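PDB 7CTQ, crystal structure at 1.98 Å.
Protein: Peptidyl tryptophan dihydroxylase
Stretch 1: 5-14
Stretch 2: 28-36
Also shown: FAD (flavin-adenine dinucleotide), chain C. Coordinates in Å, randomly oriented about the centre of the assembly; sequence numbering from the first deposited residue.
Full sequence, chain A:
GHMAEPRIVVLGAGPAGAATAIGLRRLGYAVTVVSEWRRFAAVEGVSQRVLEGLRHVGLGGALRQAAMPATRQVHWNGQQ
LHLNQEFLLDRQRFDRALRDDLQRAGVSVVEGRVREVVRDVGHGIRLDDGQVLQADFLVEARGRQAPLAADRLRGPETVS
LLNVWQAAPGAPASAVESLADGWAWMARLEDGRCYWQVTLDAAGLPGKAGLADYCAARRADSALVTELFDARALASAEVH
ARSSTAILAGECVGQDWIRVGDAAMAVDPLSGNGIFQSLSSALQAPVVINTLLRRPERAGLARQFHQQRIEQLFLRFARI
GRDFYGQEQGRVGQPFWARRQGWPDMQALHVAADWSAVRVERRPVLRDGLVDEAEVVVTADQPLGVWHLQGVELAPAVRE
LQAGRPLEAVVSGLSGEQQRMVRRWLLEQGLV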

# COMPACT_ATOMS: atom_id res chain seq x y z
N GLU A 5 14.77 -24.44 -13.71
CA GLU A 5 14.44 -23.11 -13.18
C GLU A 5 12.93 -22.95 -13.03
O GLU A 5 12.17 -23.33 -13.94
CB GLU A 5 14.98 -22.01 -14.09
CG GLU A 5 16.46 -21.75 -13.95
CD GLU A 5 17.04 -21.02 -15.15
OE1 GLU A 5 17.62 -21.69 -16.03
OE2 GLU A 5 16.90 -19.78 -15.21
N PRO A 6 12.48 -22.37 -11.92
CA PRO A 6 11.04 -22.27 -11.66
C PRO A 6 10.37 -21.25 -12.57
O PRO A 6 10.94 -20.21 -12.90
CB PRO A 6 10.97 -21.84 -10.20
CG PRO A 6 12.25 -21.07 -9.99
CD PRO A 6 13.29 -21.75 -10.85
N ARG A 7 9.14 -21.57 -12.97
CA ARG A 7 8.32 -20.68 -13.78
C ARG A 7 7.54 -19.74 -12.86
O ARG A 7 6.58 -20.16 -12.22
CB ARG A 7 7.36 -21.49 -14.65
CG ARG A 7 7.89 -21.80 -16.04
CD ARG A 7 6.76 -21.98 -17.05
NE ARG A 7 5.88 -20.81 -17.13
CZ ARG A 7 5.81 -20.00 -18.19
NH1 ARG A 7 6.57 -20.23 -19.25
NH2 ARG A 7 4.98 -18.96 -18.18
N ILE A 8 7.95 -18.48 -12.79
CA ILE A 8 7.28 -17.49 -11.95
C ILE A 8 6.41 -16.61 -12.82
O ILE A 8 6.91 -15.92 -13.72
CB ILE A 8 8.28 -16.63 -11.15
CG1 ILE A 8 9.16 -17.51 -10.25
CG2 ILE A 8 7.52 -15.60 -10.35
CD1 ILE A 8 10.40 -16.80 -9.74
N VAL A 9 5.11 -16.59 -12.54
CA VAL A 9 4.17 -15.73 -13.26
C VAL A 9 3.53 -14.78 -12.27
O VAL A 9 3.01 -15.21 -11.23
CB VAL A 9 3.10 -16.54 -14.00
CG1 VAL A 9 2.18 -15.60 -14.76
CG2 VAL A 9 3.74 -17.58 -14.93
N VAL A 10 3.55 -13.49 -12.60
CA VAL A 10 2.92 -12.42 -11.83
C VAL A 10 1.64 -12.00 -12.56
O VAL A 10 1.68 -11.69 -13.75
CB VAL A 10 3.86 -11.22 -11.66
CG1 VAL A 10 3.13 -10.05 -10.98
CG2 VAL A 10 5.14 -11.61 -10.90
N LEU A 11 0.52 -11.97 -11.83
CA LEU A 11 -0.76 -11.51 -12.37
C LEU A 11 -0.99 -10.06 -11.96
O LEU A 11 -1.14 -9.78 -10.76
CB LEU A 11 -1.92 -12.37 -11.89
CG LEU A 11 -1.68 -13.87 -11.84
CD1 LEU A 11 -2.92 -14.60 -11.35
CD2 LEU A 11 -1.26 -14.38 -13.22
N GLY A 12 -1.02 -9.17 -12.94
CA GLY A 12 -1.27 -7.76 -12.68
C GLY A 12 -0.01 -6.92 -12.73
O GLY A 12 1.02 -7.28 -12.14
N ALA A 13 -0.08 -5.79 -13.43
CA ALA A 13 1.10 -4.97 -13.65
C ALA A 13 0.89 -3.56 -13.12
O ALA A 13 1.23 -2.58 -13.79
CB ALA A 13 1.47 -4.93 -15.14
N GLY A 14 0.33 -3.44 -11.93
CA GLY A 14 0.32 -2.18 -11.23
C GLY A 14 1.64 -1.99 -10.51
O GLY A 14 2.58 -2.77 -10.68
N GLY A 28 17.89 -12.77 -9.79
CA GLY A 28 18.32 -13.68 -10.82
C GLY A 28 17.22 -14.54 -11.42
O GLY A 28 17.54 -15.52 -12.10
N TYR A 29 15.96 -14.21 -11.19
CA TYR A 29 14.85 -15.05 -11.61
C TYR A 29 14.30 -14.60 -12.95
O TYR A 29 14.18 -13.40 -13.21
CB TYR A 29 13.72 -15.02 -10.57
CG TYR A 29 14.01 -15.84 -9.35
CD1 TYR A 29 13.90 -17.23 -9.38
CD2 TYR A 29 14.42 -15.24 -8.17
CE1 TYR A 29 14.17 -17.99 -8.26
CE2 TYR A 29 14.70 -15.99 -7.05
CZ TYR A 29 14.56 -17.36 -7.10
OH TYR A 29 14.84 -18.09 -5.97
N ALA A 30 13.97 -15.57 -13.80
CA ALA A 30 13.15 -15.31 -14.97
C ALA A 30 11.71 -15.08 -14.52
O ALA A 30 11.20 -15.82 -13.68
CB ALA A 30 13.23 -16.48 -15.95
N VAL A 31 11.07 -14.04 -15.06
CA VAL A 31 9.77 -13.60 -14.59
C VAL A 31 8.89 -13.23 -15.77
O VAL A 31 9.34 -12.54 -16.70
CB VAL A 31 9.89 -12.38 -13.64
CG1 VAL A 31 8.52 -11.95 -13.15
CG2 VAL A 31 10.83 -12.69 -12.48
N THR A 32 7.63 -13.65 -15.73
CA THR A 32 6.61 -13.27 -16.69
C THR A 32 5.45 -12.59 -15.97
O THR A 32 4.99 -13.08 -14.93
CB THR A 32 6.09 -14.49 -17.47
OG1 THR A 32 7.15 -15.06 -18.25
CG2 THR A 32 4.93 -14.10 -18.39
N VAL A 33 4.99 -11.46 -16.50
CA VAL A 33 3.86 -10.73 -15.93
C VAL A 33 2.70 -10.78 -16.91
O VAL A 33 2.89 -10.59 -18.12
CB VAL A 33 4.24 -9.27 -15.60
CG1 VAL A 33 3.01 -8.48 -15.19
CG2 VAL A 33 5.29 -9.23 -14.49
N VAL A 34 1.51 -11.06 -16.40
CA VAL A 34 0.27 -11.02 -17.17
C VAL A 34 -0.60 -9.91 -16.59
O VAL A 34 -0.75 -9.82 -15.37
CB VAL A 34 -0.49 -12.36 -17.11
CG1 VAL A 34 -1.72 -12.31 -18.01
CG2 VAL A 34 0.43 -13.50 -17.49
N SER A 35 -1.17 -9.08 -17.46
CA SER A 35 -2.02 -7.99 -16.98
C SER A 35 -2.81 -7.42 -18.14
O SER A 35 -2.46 -7.60 -19.31
CB SER A 35 -1.20 -6.89 -16.30
OG SER A 35 -1.97 -5.71 -16.13
N GLU A 36 -3.88 -6.71 -17.79
CA GLU A 36 -4.77 -6.11 -18.77
C GLU A 36 -4.30 -4.69 -19.10
O GLU A 36 -3.80 -3.97 -18.24
CB GLU A 36 -6.21 -6.09 -18.25
CG GLU A 36 -7.18 -5.30 -19.12
CD GLU A 36 -8.58 -5.87 -19.08
OE1 GLU A 36 -8.72 -7.09 -18.83
OE2 GLU A 36 -9.55 -5.11 -19.31
PA FAD C . -3.27 -1.91 -9.14
O1A FAD C . -2.55 -0.63 -9.28
O2A FAD C . -4.79 -1.74 -9.07
O5B FAD C . -2.79 -2.89 -10.25
C5B FAD C . -3.57 -4.05 -10.63
C4B FAD C . -3.30 -4.29 -12.09
O4B FAD C . -3.86 -5.56 -12.47
C3B FAD C . -3.87 -3.25 -13.06
O3B FAD C . -2.95 -3.01 -14.12
C2B FAD C . -5.17 -3.91 -13.54
O2B FAD C . -5.55 -3.51 -14.85
C1B FAD C . -4.76 -5.38 -13.55
N9A FAD C . -5.83 -6.36 -13.45
C8A FAD C . -6.97 -6.32 -12.70
N7A FAD C . -7.74 -7.38 -12.82
C5A FAD C . -7.06 -8.16 -13.74
C6A FAD C . -7.34 -9.41 -14.33
N6A FAD C . -8.43 -10.12 -14.05
N1A FAD C . -6.45 -9.92 -15.21
C2A FAD C . -5.35 -9.21 -15.49
N3A FAD C . -4.99 -8.02 -15.00
C4A FAD C . -5.88 -7.55 -14.13
N1 FAD C . -2.95 5.95 -4.31
C2 FAD C . -2.17 7.07 -4.37
O2 FAD C . -0.94 7.01 -4.29
N3 FAD C . -2.76 8.31 -4.53
C4 FAD C . -4.11 8.55 -4.65
O4 FAD C . -4.52 9.70 -4.81
C4X FAD C . -4.94 7.36 -4.59
N5 FAD C . -6.23 7.51 -4.68
C5X FAD C . -7.02 6.37 -4.62
C6 FAD C . -8.40 6.50 -4.71
C7 FAD C . -9.24 5.39 -4.63
C7M FAD C . -10.73 5.57 -4.74
C8 FAD C . -8.68 4.12 -4.45
C8M FAD C . -9.55 2.89 -4.38
C9 FAD C . -7.30 3.98 -4.36
C9A FAD C . -6.47 5.09 -4.44
N10 FAD C . -5.06 4.98 -4.36
C10 FAD C . -4.27 6.10 -4.41
C1' FAD C . -4.44 3.67 -4.12
C2' FAD C . -3.77 3.08 -5.35
O2' FAD C . -4.64 3.07 -6.48
C3' FAD C . -3.36 1.64 -5.01
O3' FAD C . -2.71 1.67 -3.74
C4' FAD C . -2.42 0.97 -6.01
O4' FAD C . -2.81 1.25 -7.36
C5' FAD C . -2.38 -0.52 -5.77
O5' FAD C . -1.34 -1.08 -6.59
P FAD C . -1.42 -2.56 -7.09
O1P FAD C . -1.47 -3.45 -5.84
O2P FAD C . -0.34 -2.84 -8.08
O3P FAD C . -2.85 -2.63 -7.79

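Two neighbouring parallel β-strands, joined by a ladder of four backbone hydrogen bonds and lined with small branched apolar side chains, make this contact and carry it to the edge of the FAD site. The strands run in the same direction with a 25° angle between them, and each pairs through alternate residues. Thr 32 N donates to Ile 8 O (3.1 Å), Val 10 N to Thr 32 O (2.8 Å), Val 34 N to Val 10 O (2.7 Å), and Gly 12 N to Val 34 O (2.5 Å). All four are nearly straight. Val 10, Thr 32 and Val 34 each spend both N and O on the partner stretch. Three of the four acceptor carbonyls also receive CA-H...O contacts, as from Val 9 CA to Thr 32 O at 3.2 Å.

Alternation sorts the side chains onto two faces. On one, Val 10 meets Val 33, with Val 10 CB 3.7 Å from Val 33 CG2, and reaches Val 31 near the start of the pairing. The other carries Val 9, Leu 11, Thr 32 and Val 34; here Val 9 CG1 lies 3.9 Å from Val 34 CG2. β-Branched valines suit extended backbone and fill the space close to it.

Before the ladder, Tyr 29 extends the apolar packing: Ile 8 CD1 comes within 3.5 Å of Tyr 29 CD1, while Pro 6 CG approaches the edge of the ring, 4.0 Å from Tyr 29 CE1. Ala 30 O is buried here without a polar partner.

At the cofactor end the residues are small. Ala 13 CB sits 3.5 Å from Ser 35 CB. The backbone angles of Gly 12 (phi 103°, psi 133°) call for glycine, and its CA lies 3.4 Å from FAD O4B; at Gly 14, a CB would clash with FAD O5B.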